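Local coordinates for protein EvdMO1 (Micromonospora carbonacea, PDB 5T39) that probably transfers a methyl group from S-adenosylmethionine during everninomicin biosynthesis, as the methyltransferase half of a fused methyltransferase-oxidase enzyme, at residues Val197-Pro202 with Val211-Leu216; Asp132-Asp137 with His155-Trp160; Tyr70-Gly75 with Val248-Ala253. One frame throughout, in Å; residues are numbered along the deposited sequence.

Interaction 1: residues Val197-Pro202 with Val211-Leu216; sequences VREEHP and VDVRWL
Val211 and Arg198 meet where strand 212-216 begins its antiparallel pairing with strand 192-198, at one border of a small three-stranded sheet. The CB of Val211 lies over one face of the Arg198 guanidinium, toward its rim, and Val211 CG2 comes to 3.4 Å from Arg198 NH1. This is apolar packing against a flat cation; a single bend at chi2 (72°) swings the otherwise extended arginine chain over to Val211. The carbonyl of Val211 then takes a straight bond from Glu199, N to O 2.8 Å, with the N-H well off the C=O direction, and a water that also donates to Glu199 O shares the same oxygen. Asp212 sits opposite Arg198 as a non-hydrogen-bonded pair, CA to CA 4.3 Å. Their side chains diverge, and the Asp212 carboxylate turns to His196. Val213 and Val197 form the hydrogen-bonded pair: Val213 N to Val197 O is 2.9 Å, and Val197 N to Val213 O is 3.1 Å. Both valines point to the same face of the sheet and touch through Val197 CG2 and Val213 CG2 at 3.7 Å. The other methyl of Val213 lies against Glu199, whose CG is anti to the backbone N (chi1 172°) and whose chain then bends at chi2 (60°). Glu199 OE2, bonded to His155 of the S-adenosyl-L-homocysteine pocket and to the backbone N of Gly208, ends 3.6 Å from Val213 CG1.

Interaction 2: residues Asp132-Asp137 with His155-Trp160; sequences DVETLD and HVREPW. With SAH (S-adenosyl-L-homocysteine), chain B.
Glu134 reaches across to Arg157 from the loop after strand 126-130, the adenine-binding turn of this Rossmann-like methyltransferase, and its OE2 accepts from the Arg157 backbone N at 2.9 Å. The bond is nearly straight (176°), on the syn side and somewhat out of the carboxylate plane. The same oxygen lies over one face of the Arg157 guanidinium, where no N-H points at it; the salt bridge, OE2 to NE 3.6 Å, is therefore one of charge alone. NE gives its proton to Ser210 instead, which also bonds Glu134 OE1. Arg157 NH1 is paired with Glu158 OE2 at 2.8 Å. A water donates to Glu134 OE2 and Glu158 OE1 and accepts from the Glu158 backbone N at the helix N-cap, tying both carboxylates to the helix start. Nearer the backbone, Val156 CG1 packs on Glu134 CG and Val133 CG2. Asp132 closes an Asx turn: its OD1 accepts from the Glu134 backbone N at 2.9 Å and also from the adenine N6 of S-adenosyl-L-homocysteine at 3.0 Å. The second N6 partner is a water within reach of Glu134 OE1 and His155 O. Adenine N1 accepts from the backbone N of Val133 at 3.0 Å (N-H...N 168°).

Interaction 3: residues Tyr70-Gly75 with Val248-Ala253; sequences YEAFPG and VVVGRA
The C-terminal end of helix 62-72 packs on strand 244-252 of the central seven-stranded sheet, with Ala72 and Phe73 meeting Val250 and Arg252. The sheet has the strand order 3-2-1-4-5-7-6 of class I methyltransferases, and 244-252 is its reversed strand, antiparallel to both neighbours. Ala72 sits on the last turn of the helix, its methyl directed at the strand, and CB lies 3.9 Å from Val250 CG2. Phe73, the first residue to leave helical geometry, supplies the second apolar touch: its ring reaches along Val250, passing it in the opposite direction, until CZ is 3.6 Å from Val250 CG1. With CG1 anti to the backbone N (chi1 179°), Val250 places that one methyl against the phenyl ring and, on another side, over a face of the Arg252 guanidinium. Ala72 CB in turn rests over one face of the Phe73 ring, toward its rim, and Phe69 on the same helix meets that ring. The carbonyl O of Gly251 comes up at the ring edge, 4.2 Å from CZ of Phe73.

The polar part belongs to Arg252, whose chain runs extended from CG to NE and carries the guanidinium from the strand to the helix end. Its NH1 makes a salt bridge with Glu234 on the adjacent strand 232-239, which anchors one side. The other side reaches Ala72, where a water joins in: it accepts from Arg252 NE at 2.9 Å and donates to Ala72 O at 2.7 Å. That carbonyl thus has two donors, NH2 and the water; carbonyl oxygen and water both lie at the guanidinium edge, in its plane. The direct bond, Arg252 NH2 to Ala72 O, is 3.0 Å long and meets a lone pair in the carbonyl plane (C=O...N 114°).

Interactions 1 and 2 are neighbours, their centres 13 Å apart, and they join at the edge of the S-adenosyl-L-homocysteine pocket. Glu199 OE2 of interaction 1 probably bonds His155 ND1 of interaction 2 at 2.7 Å, and Arg214 NH1 probably bonds Arg157 O at 3.0 Å. The three-stranded sheet is thereby tied to the loop leading into helix 159-169. Interaction 2 touches the adenine directly, while the Glu199 side chain stays about 6 Å from the ligand. Interaction 3 stands apart: its centre is about 27 Å from that of interaction 1 and 22 Å from that of interaction 2, and along the chain it closes a loop that encloses both.

Interaction 1: residues Val197-Pro202 with Val211-Leu216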
loop_
_atom_site.group_PDB
_atom_site.type_symbol
_atom_site.label_atom_id
_atom_site.label_comp_id
_atom_site.label_asym_id
_atom_site.label_seq_id
_atom_site.Cartn_x
_atom_site.Cartn_y
_atom_site.Cartn_z
ATOM N N VAL A 197 -20.282 0.814 -1.386
ATOM C CA VAL A 197 -20.406 1.309 -2.747
ATOM C C VAL A 197 -19.726 0.373 -3.732
ATOM O O VAL A 197 -18.849 -0.421 -3.387
ATOM C CB VAL A 197 -19.864 2.745 -2.911
ATOM C CG1 VAL A 197 -20.638 3.716 -2.045
ATOM C CG2 VAL A 197 -18.394 2.814 -2.584
ATOM N N ARG A 198 -20.122 0.502 -4.990
ATOM C CA ARG A 198 -19.449 -0.202 -6.068
ATOM C C ARG A 198 -18.026 0.325 -6.206
ATOM O O ARG A 198 -17.777 1.521 -6.045
ATOM C CB ARG A 198 -20.213 0.076 -7.359
ATOM C CG ARG A 198 -20.055 -0.946 -8.415
ATOM C CD ARG A 198 -20.773 -2.217 -8.074
ATOM N NE ARG A 198 -20.732 -3.093 -9.222
ATOM C CZ ARG A 198 -21.158 -4.343 -9.218
ATOM N NH1 ARG A 198 -21.670 -4.860 -8.111
ATOM N NH2 ARG A 198 -21.073 -5.066 -10.327
ATOM N N GLU A 199 -17.082 -0.565 -6.512
ATOM C CA GLU A 199 -15.695 -0.148 -6.725
ATOM C C GLU A 199 -15.590 0.544 -8.074
ATOM O O GLU A 199 -15.661 -0.103 -9.126
ATOM C CB GLU A 199 -14.761 -1.353 -6.649
ATOM C CG GLU A 199 -13.293 -1.093 -7.050
ATOM C CD GLU A 199 -12.585 -0.052 -6.213
ATOM O OE1 GLU A 199 -12.936 1.135 -6.288
ATOM O OE2 GLU A 199 -11.658 -0.415 -5.470
ATOM N N GLU A 200 -15.431 1.864 -8.043
ATOM C CA GLU A 200 -15.336 2.668 -9.258
ATOM C C GLU A 200 -14.191 3.670 -9.167
ATOM O O GLU A 200 -14.258 4.753 -9.755
ATOM C CB GLU A 200 -16.661 3.372 -9.554
ATOM C CG GLU A 200 -17.817 2.407 -9.786
ATOM C CD GLU A 200 -19.159 3.106 -9.860
ATOM O OE1 GLU A 200 -19.424 3.980 -9.008
ATOM O OE2 GLU A 200 -19.946 2.783 -10.774
ATOM N N HIS A 201 -13.135 3.326 -8.446
ATOM C CA HIS A 201 -12.007 4.233 -8.341
ATOM C C HIS A 201 -11.569 4.658 -9.743
ATOM O O HIS A 201 -11.556 3.832 -10.666
ATOM C CB HIS A 201 -10.855 3.546 -7.611
ATOM C CG HIS A 201 -9.766 4.487 -7.219
ATOM N ND1 HIS A 201 -8.789 4.895 -8.100
ATOM C CD2 HIS A 201 -9.522 5.135 -6.058
ATOM C CE1 HIS A 201 -7.968 5.731 -7.485
ATOM N NE2 HIS A 201 -8.391 5.890 -6.244
ATOM N N PRO A 202 -11.213 5.928 -9.952
ATOM C CA PRO A 202 -10.944 6.388 -11.325
ATOM C C PRO A 202 -9.764 5.724 -12.017
ATOM O O PRO A 202 -9.732 5.729 -13.252
ATOM C CB PRO A 202 -10.742 7.906 -11.177
ATOM C CG PRO A 202 -10.543 8.154 -9.742
ATOM C CD PRO A 202 -11.274 7.055 -9.007
ATOM N N VAL A 211 -16.261 -6.537 -6.391
ATOM C CA VAL A 211 -17.083 -5.574 -7.119
ATOM C C VAL A 211 -17.393 -4.355 -6.269
ATOM O O VAL A 211 -17.753 -3.302 -6.810
ATOM C CB VAL A 211 -18.396 -6.209 -7.638
ATOM C CG1 VAL A 211 -18.103 -7.326 -8.628
ATOM C CG2 VAL A 211 -19.268 -6.706 -6.481
ATOM N N ASP A 212 -17.278 -4.487 -4.944
ATOM C CA ASP A 212 -17.698 -3.483 -3.985
ATOM C C ASP A 212 -16.578 -3.202 -2.992
ATOM O O ASP A 212 -15.600 -3.956 -2.876
ATOM C CB ASP A 212 -18.973 -3.924 -3.240
ATOM C CG ASP A 212 -18.872 -5.313 -2.591
ATOM O OD1 ASP A 212 -19.601 -5.536 -1.590
ATOM O OD2 ASP A 212 -18.129 -6.191 -3.077
ATOM N N VAL A 213 -16.736 -2.082 -2.284
ATOM C CA VAL A 213 -15.856 -1.683 -1.195
ATOM C C VAL A 213 -16.718 -1.109 -0.080
ATOM O O VAL A 213 -17.874 -0.743 -0.286
ATOM C CB VAL A 213 -14.805 -0.635 -1.641
ATOM C CG1 VAL A 213 -13.949 -1.177 -2.749
ATOM C CG2 VAL A 213 -15.455 0.679 -2.069
ATOM N N ARG A 214 -16.128 -0.999 1.113
ATOM C CA ARG A 214 -16.767 -0.268 2.200
ATOM C C ARG A 214 -15.797 0.754 2.756
ATOM O O ARG A 214 -14.679 0.406 3.148
ATOM C CB ARG A 214 -17.242 -1.182 3.325
ATOM C CG ARG A 214 -18.401 -2.047 2.912
ATOM C CD ARG A 214 -18.925 -2.880 4.059
ATOM N NE ARG A 214 -20.066 -3.715 3.694
ATOM C CZ ARG A 214 -19.971 -4.914 3.144
ATOM N NH1 ARG A 214 -18.794 -5.428 2.849
ATOM N NH2 ARG A 214 -21.072 -5.595 2.854
ATOM N N TRP A 215 -16.226 2.005 2.785
ATOM C CA TRP A 215 -15.511 3.055 3.488
ATOM C C TRP A 215 -16.066 3.158 4.901
ATOM O O TRP A 215 -17.231 2.861 5.145
ATOM C CB TRP A 215 -15.692 4.403 2.792
ATOM C CG TRP A 215 -15.033 4.572 1.464
ATOM C CD1 TRP A 215 -14.852 3.639 0.489
ATOM C CD2 TRP A 215 -14.476 5.786 0.966
ATOM N NE1 TRP A 215 -14.214 4.205 -0.594
ATOM C CE2 TRP A 215 -13.973 5.525 -0.321
ATOM C CE3 TRP A 215 -14.360 7.075 1.484
ATOM C CZ2 TRP A 215 -13.354 6.506 -1.092
ATOM C CZ3 TRP A 215 -13.763 8.042 0.720
ATOM C CH2 TRP A 215 -13.264 7.756 -0.555
ATOM N N LEU A 216 -15.232 3.607 5.829
ATOM C CA LEU A 216 -15.609 3.813 7.222
ATOM C C LEU A 216 -15.819 5.295 7.498
ATOM O O LEU A 216 -15.178 6.144 6.878
ATOM C CB LEU A 216 -14.504 3.285 8.135
ATOM C CG LEU A 216 -14.324 1.764 8.062
ATOM C CD1 LEU A 216 -13.012 1.325 8.660
ATOM C CD2 LEU A 216 -15.440 1.046 8.771
HETATM O O HOH W 1 -17.135 -2.820 -9.538
#

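Interaction 2: residues Asp132-Asp137 with His155-Trp160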
loop_
_atom_site.group_PDB
_atom_site.type_symbol
_atom_site.label_atom_id
_atom_site.label_comp_id
_atom_site.label_asym_id
_atom_site.label_seq_id
_atom_site.Cartn_x
_atom_site.Cartn_y
_atom_site.Cartn_z
ATOM N N ASP A 132 -4.112 -11.655 -2.747
ATOM C CA ASP A 132 -5.345 -10.915 -2.500
ATOM C C ASP A 132 -5.456 -10.775 -0.991
ATOM O O ASP A 132 -5.663 -11.762 -0.291
ATOM C CB ASP A 132 -6.534 -11.697 -3.050
ATOM C CG ASP A 132 -7.867 -11.014 -2.800
ATOM O OD1 ASP A 132 -7.933 -10.032 -2.028
ATOM O OD2 ASP A 132 -8.868 -11.475 -3.389
ATOM N N VAL A 133 -5.299 -9.554 -0.484
ATOM C CA VAL A 133 -5.309 -9.363 0.962
ATOM C C VAL A 133 -6.639 -9.739 1.597
ATOM O O VAL A 133 -6.690 -9.930 2.811
ATOM C CB VAL A 133 -4.887 -7.937 1.394
ATOM C CG1 VAL A 133 -3.489 -7.614 0.904
ATOM C CG2 VAL A 133 -5.911 -6.894 0.959
ATOM N N GLU A 134 -7.721 -9.816 0.819
ATOM C CA GLU A 134 -9.019 -10.194 1.358
ATOM C C GLU A 134 -9.131 -11.691 1.613
ATOM O O GLU A 134 -10.026 -12.102 2.352
ATOM C CB GLU A 134 -10.161 -9.741 0.421
ATOM C CG GLU A 134 -10.186 -8.254 0.084
ATOM C CD GLU A 134 -11.485 -7.803 -0.594
ATOM O OE1 GLU A 134 -11.617 -7.897 -1.859
ATOM O OE2 GLU A 134 -12.369 -7.333 0.156
ATOM N N THR A 135 -8.257 -12.516 1.027
ATOM C CA THR A 135 -8.334 -13.962 1.206
ATOM C C THR A 135 -7.053 -14.595 1.727
ATOM O O THR A 135 -7.097 -15.734 2.196
ATOM C CB THR A 135 -8.723 -14.658 -0.107
ATOM O OG1 THR A 135 -7.706 -14.414 -1.078
ATOM C CG2 THR A 135 -10.057 -14.140 -0.632
ATOM N N LEU A 136 -5.933 -13.887 1.696
ATOM C CA LEU A 136 -4.663 -14.440 2.138
ATOM C C LEU A 136 -4.704 -14.792 3.620
ATOM O O LEU A 136 -5.223 -14.029 4.441
ATOM C CB LEU A 136 -3.596 -13.379 1.913
ATOM C CG LEU A 136 -2.182 -13.681 2.387
ATOM C CD1 LEU A 136 -1.582 -14.821 1.599
ATOM C CD2 LEU A 136 -1.319 -12.433 2.269
ATOM N N ASP A 137 -4.075 -15.912 3.974
ATOM C CA ASP A 137 -3.846 -16.271 5.375
ATOM C C ASP A 137 -2.580 -15.558 5.839
ATOM O O ASP A 137 -1.464 -15.995 5.555
ATOM C CB ASP A 137 -3.698 -17.783 5.500
ATOM C CG ASP A 137 -3.473 -18.231 6.928
ATOM O OD1 ASP A 137 -3.388 -17.360 7.826
ATOM O OD2 ASP A 137 -3.384 -19.458 7.159
ATOM N N HIS A 155 -10.188 0.014 -0.810
ATOM C CA HIS A 155 -10.371 -0.911 -1.923
ATOM C C HIS A 155 -10.808 -2.304 -1.476
ATOM O O HIS A 155 -10.805 -3.231 -2.298
ATOM C CB HIS A 155 -9.092 -1.031 -2.754
ATOM C CG HIS A 155 -8.711 0.224 -3.471
ATOM N ND1 HIS A 155 -9.497 0.782 -4.454
ATOM C CD2 HIS A 155 -7.613 1.013 -3.380
ATOM C CE1 HIS A 155 -8.903 1.862 -4.932
ATOM N NE2 HIS A 155 -7.761 2.030 -4.291
ATOM N N VAL A 156 -11.199 -2.478 -0.210
ATOM C CA VAL A 156 -11.611 -3.782 0.297
ATOM C C VAL A 156 -13.025 -3.707 0.866
ATOM O O VAL A 156 -13.543 -2.639 1.198
ATOM C CB VAL A 156 -10.616 -4.372 1.326
ATOM C CG1 VAL A 156 -9.209 -4.469 0.719
ATOM C CG2 VAL A 156 -10.597 -3.567 2.614
ATOM N N ARG A 157 -13.646 -4.881 0.967
ATOM C CA ARG A 157 -15.008 -5.002 1.483
ATOM C C ARG A 157 -15.088 -4.854 2.996
ATOM O O ARG A 157 -16.093 -4.342 3.502
ATOM C CB ARG A 157 -15.595 -6.364 1.116
ATOM C CG ARG A 157 -15.883 -6.545 -0.353
ATOM C CD ARG A 157 -16.504 -7.911 -0.622
ATOM N NE ARG A 157 -15.506 -8.971 -0.482
ATOM C CZ ARG A 157 -15.319 -9.728 0.598
ATOM N NH1 ARG A 157 -16.064 -9.582 1.687
ATOM N NH2 ARG A 157 -14.365 -10.649 0.589
ATOM N N GLU A 158 -14.080 -5.332 3.727
ATOM C CA GLU A 158 -14.109 -5.405 5.189
ATOM C C GLU A 158 -12.830 -4.783 5.715
ATOM O O GLU A 158 -11.895 -5.490 6.129
ATOM C CB GLU A 158 -14.298 -6.838 5.669
ATOM C CG GLU A 158 -15.653 -7.371 5.316
ATOM C CD GLU A 158 -15.613 -8.613 4.518
ATOM O OE1 GLU A 158 -14.522 -8.969 4.009
ATOM O OE2 GLU A 158 -16.703 -9.209 4.369
ATOM N N PRO A 159 -12.739 -3.452 5.705
ATOM C CA PRO A 159 -11.471 -2.805 6.081
ATOM C C PRO A 159 -11.011 -3.149 7.493
ATOM O O PRO A 159 -9.805 -3.253 7.735
ATOM C CB PRO A 159 -11.774 -1.312 5.894
ATOM C CG PRO A 159 -13.263 -1.210 5.889
ATOM C CD PRO A 159 -13.730 -2.474 5.219
ATOM N N TRP A 160 -11.936 -3.331 8.442
ATOM C CA TRP A 160 -11.545 -3.724 9.796
ATOM C C TRP A 160 -10.774 -5.033 9.798
ATOM O O TRP A 160 -9.887 -5.224 10.640
ATOM C CB TRP A 160 -12.780 -3.813 10.709
ATOM C CG TRP A 160 -13.873 -4.640 10.116
ATOM C CD1 TRP A 160 -14.060 -5.980 10.247
ATOM C CD2 TRP A 160 -14.907 -4.172 9.244
ATOM N NE1 TRP A 160 -15.150 -6.376 9.517
ATOM C CE2 TRP A 160 -15.686 -5.283 8.886
ATOM C CE3 TRP A 160 -15.250 -2.912 8.744
ATOM C CZ2 TRP A 160 -16.793 -5.169 8.049
ATOM C CZ3 TRP A 160 -16.334 -2.802 7.921
ATOM C CH2 TRP A 160 -17.091 -3.927 7.571
HETATM N N SAH B . 0.193 1.502 -2.135
HETATM C CA SAH B . 0.347 2.286 -3.357
HETATM C CB SAH B . -0.684 1.919 -4.411
HETATM C CG SAH B . -2.126 2.167 -3.978
HETATM S SD SAH B . -3.304 1.816 -5.309
HETATM C C SAH B . 0.225 3.763 -3.036
HETATM O O SAH B . 0.450 4.613 -3.905
HETATM O OXT SAH B . -0.116 4.099 -1.904
HETATM C "C5'" SAH B . -3.937 0.231 -4.701
HETATM C "C4'" SAH B . -3.025 -0.962 -4.980
HETATM O "O4'" SAH B . -3.517 -2.061 -4.213
HETATM C "C3'" SAH B . -3.022 -1.386 -6.440
HETATM O "O3'" SAH B . -1.750 -1.831 -6.865
HETATM C "C2'" SAH B . -4.045 -2.511 -6.435
HETATM O "O2'" SAH B . -3.968 -3.440 -7.502
HETATM C "C1'" SAH B . -3.787 -3.144 -5.077
HETATM N N9 SAH B . -4.909 -3.903 -4.529
HETATM C C8 SAH B . -6.233 -3.547 -4.528
HETATM N N7 SAH B . -6.963 -4.486 -3.896
HETATM C C5 SAH B . -6.095 -5.455 -3.502
HETATM C C6 SAH B . -6.271 -6.664 -2.831
HETATM N N6 SAH B . -7.458 -7.124 -2.444
HETATM N N1 SAH B . -5.169 -7.419 -2.567
HETATM C C2 SAH B . -3.934 -7.000 -2.972
HETATM N N3 SAH B . -3.711 -5.837 -3.652
HETATM C C4 SAH B . -4.809 -5.092 -3.885
HETATM O O HOH W 2 -10.020 -5.889 -2.910
HETATM O O HOH W 3 -12.311 -7.410 2.790
#

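Interaction 3: residues Tyr70-Gly75 with Val248-Ala253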
loop_
_atom_site.group_PDB
_atom_site.type_symbol
_atom_site.label_atom_id
_atom_site.label_comp_id
_atom_site.label_asym_id
_atom_site.label_seq_id
_atom_site.Cartn_x
_atom_site.Cartn_y
_atom_site.Cartn_z
ATOM N N TYR A 70 10.129 5.480 8.405
ATOM C CA TYR A 70 11.271 5.171 9.254
ATOM C C TYR A 70 11.441 6.147 10.413
ATOM O O TYR A 70 12.133 5.816 11.385
ATOM C CB TYR A 70 12.531 5.066 8.400
ATOM C CG TYR A 70 12.560 3.820 7.545
ATOM C CD1 TYR A 70 12.356 2.575 8.112
ATOM C CD2 TYR A 70 12.802 3.888 6.181
ATOM C CE1 TYR A 70 12.400 1.426 7.348
ATOM C CE2 TYR A 70 12.841 2.743 5.406
ATOM C CZ TYR A 70 12.639 1.514 5.993
ATOM O OH TYR A 70 12.679 0.366 5.238
ATOM N N GLU A 71 10.809 7.324 10.360
ATOM C CA GLU A 71 10.687 8.138 11.570
ATOM C C GLU A 71 9.804 7.433 12.591
ATOM O O GLU A 71 10.094 7.449 13.793
ATOM C CB GLU A 71 10.130 9.529 11.236
ATOM C CG GLU A 71 11.138 10.457 10.581
ATOM C CD GLU A 71 10.529 11.740 10.019
ATOM O OE1 GLU A 71 9.285 11.850 9.939
ATOM O OE2 GLU A 71 11.317 12.639 9.644
ATOM N N ALA A 72 8.736 6.788 12.122
ATOM C CA ALA A 72 7.823 6.074 13.007
ATOM C C ALA A 72 8.424 4.762 13.504
ATOM O O ALA A 72 8.169 4.363 14.650
ATOM C CB ALA A 72 6.520 5.795 12.258
ATOM N N PHE A 73 9.170 4.058 12.639
ATOM C CA PHE A 73 9.679 2.714 12.914
ATOM C C PHE A 73 11.183 2.669 12.641
ATOM O O PHE A 73 11.650 1.982 11.730
ATOM C CB PHE A 73 8.918 1.692 12.070
ATOM C CG PHE A 73 7.437 1.715 12.311
ATOM C CD1 PHE A 73 6.918 1.313 13.532
ATOM C CD2 PHE A 73 6.562 2.158 11.338
ATOM C CE1 PHE A 73 5.563 1.338 13.776
ATOM C CE2 PHE A 73 5.191 2.191 11.590
ATOM C CZ PHE A 73 4.702 1.791 12.805
ATOM N N PRO A 74 11.975 3.389 13.432
ATOM C CA PRO A 74 13.414 3.497 13.122
ATOM C C PRO A 74 14.156 2.179 13.189
ATOM O O PRO A 74 15.164 2.009 12.490
ATOM C CB PRO A 74 13.924 4.490 14.177
ATOM C CG PRO A 74 12.906 4.425 15.277
ATOM C CD PRO A 74 11.595 4.211 14.586
ATOM N N GLY A 75 13.712 1.255 14.030
ATOM C CA GLY A 75 14.371 -0.026 14.144
ATOM C C GLY A 75 13.921 -1.073 13.155
ATOM O O GLY A 75 14.395 -2.207 13.218
ATOM N N VAL A 248 -3.516 10.070 7.459
ATOM C CA VAL A 248 -2.335 9.235 7.616
ATOM C C VAL A 248 -2.122 9.066 9.108
ATOM O O VAL A 248 -1.995 10.059 9.833
ATOM C CB VAL A 248 -1.088 9.851 6.957
ATOM C CG1 VAL A 248 0.098 8.912 7.106
ATOM C CG2 VAL A 248 -1.338 10.180 5.485
ATOM N N VAL A 249 -2.077 7.823 9.563
ATOM C CA VAL A 249 -1.872 7.539 10.973
ATOM C C VAL A 249 -0.815 6.466 11.122
ATOM O O VAL A 249 -0.606 5.626 10.237
ATOM C CB VAL A 249 -3.143 7.094 11.723
ATOM C CG1 VAL A 249 -4.257 8.080 11.534
ATOM C CG2 VAL A 249 -3.587 5.717 11.319
ATOM N N VAL A 250 -0.161 6.492 12.272
ATOM C CA VAL A 250 0.687 5.411 12.728
ATOM C C VAL A 250 -0.036 4.727 13.874
ATOM O O VAL A 250 -0.378 5.370 14.872
ATOM C CB VAL A 250 2.055 5.930 13.189
ATOM C CG1 VAL A 250 2.900 4.777 13.689
ATOM C CG2 VAL A 250 2.753 6.685 12.072
ATOM N N GLY A 251 -0.298 3.439 13.728
ATOM C CA GLY A 251 -0.899 2.638 14.777
ATOM C C GLY A 251 0.159 1.756 15.413
ATOM O O GLY A 251 0.983 1.157 14.713
ATOM N N ARG A 252 0.115 1.673 16.735
ATOM C CA ARG A 252 1.044 0.850 17.483
ATOM C C ARG A 252 0.278 -0.010 18.466
ATOM O O ARG A 252 -0.578 0.479 19.216
ATOM C CB ARG A 252 2.076 1.709 18.209
ATOM C CG ARG A 252 2.954 2.502 17.258
ATOM C CD ARG A 252 3.944 3.367 18.014
ATOM N NE ARG A 252 4.949 4.016 17.167
ATOM C CZ ARG A 252 4.836 5.228 16.634
ATOM N NH1 ARG A 252 3.738 5.955 16.820
ATOM N NH2 ARG A 252 5.843 5.718 15.927
ATOM N N ALA A 253 0.574 -1.293 18.437
ATOM C CA ALA A 253 -0.029 -2.279 19.310
ATOM C C ALA A 253 0.952 -2.671 20.382
ATOM O O ALA A 253 2.157 -2.432 20.273
ATOM C CB ALA A 253 -0.399 -3.524 18.496
HETATM O O HOH W 4 7.422 2.663 16.649
#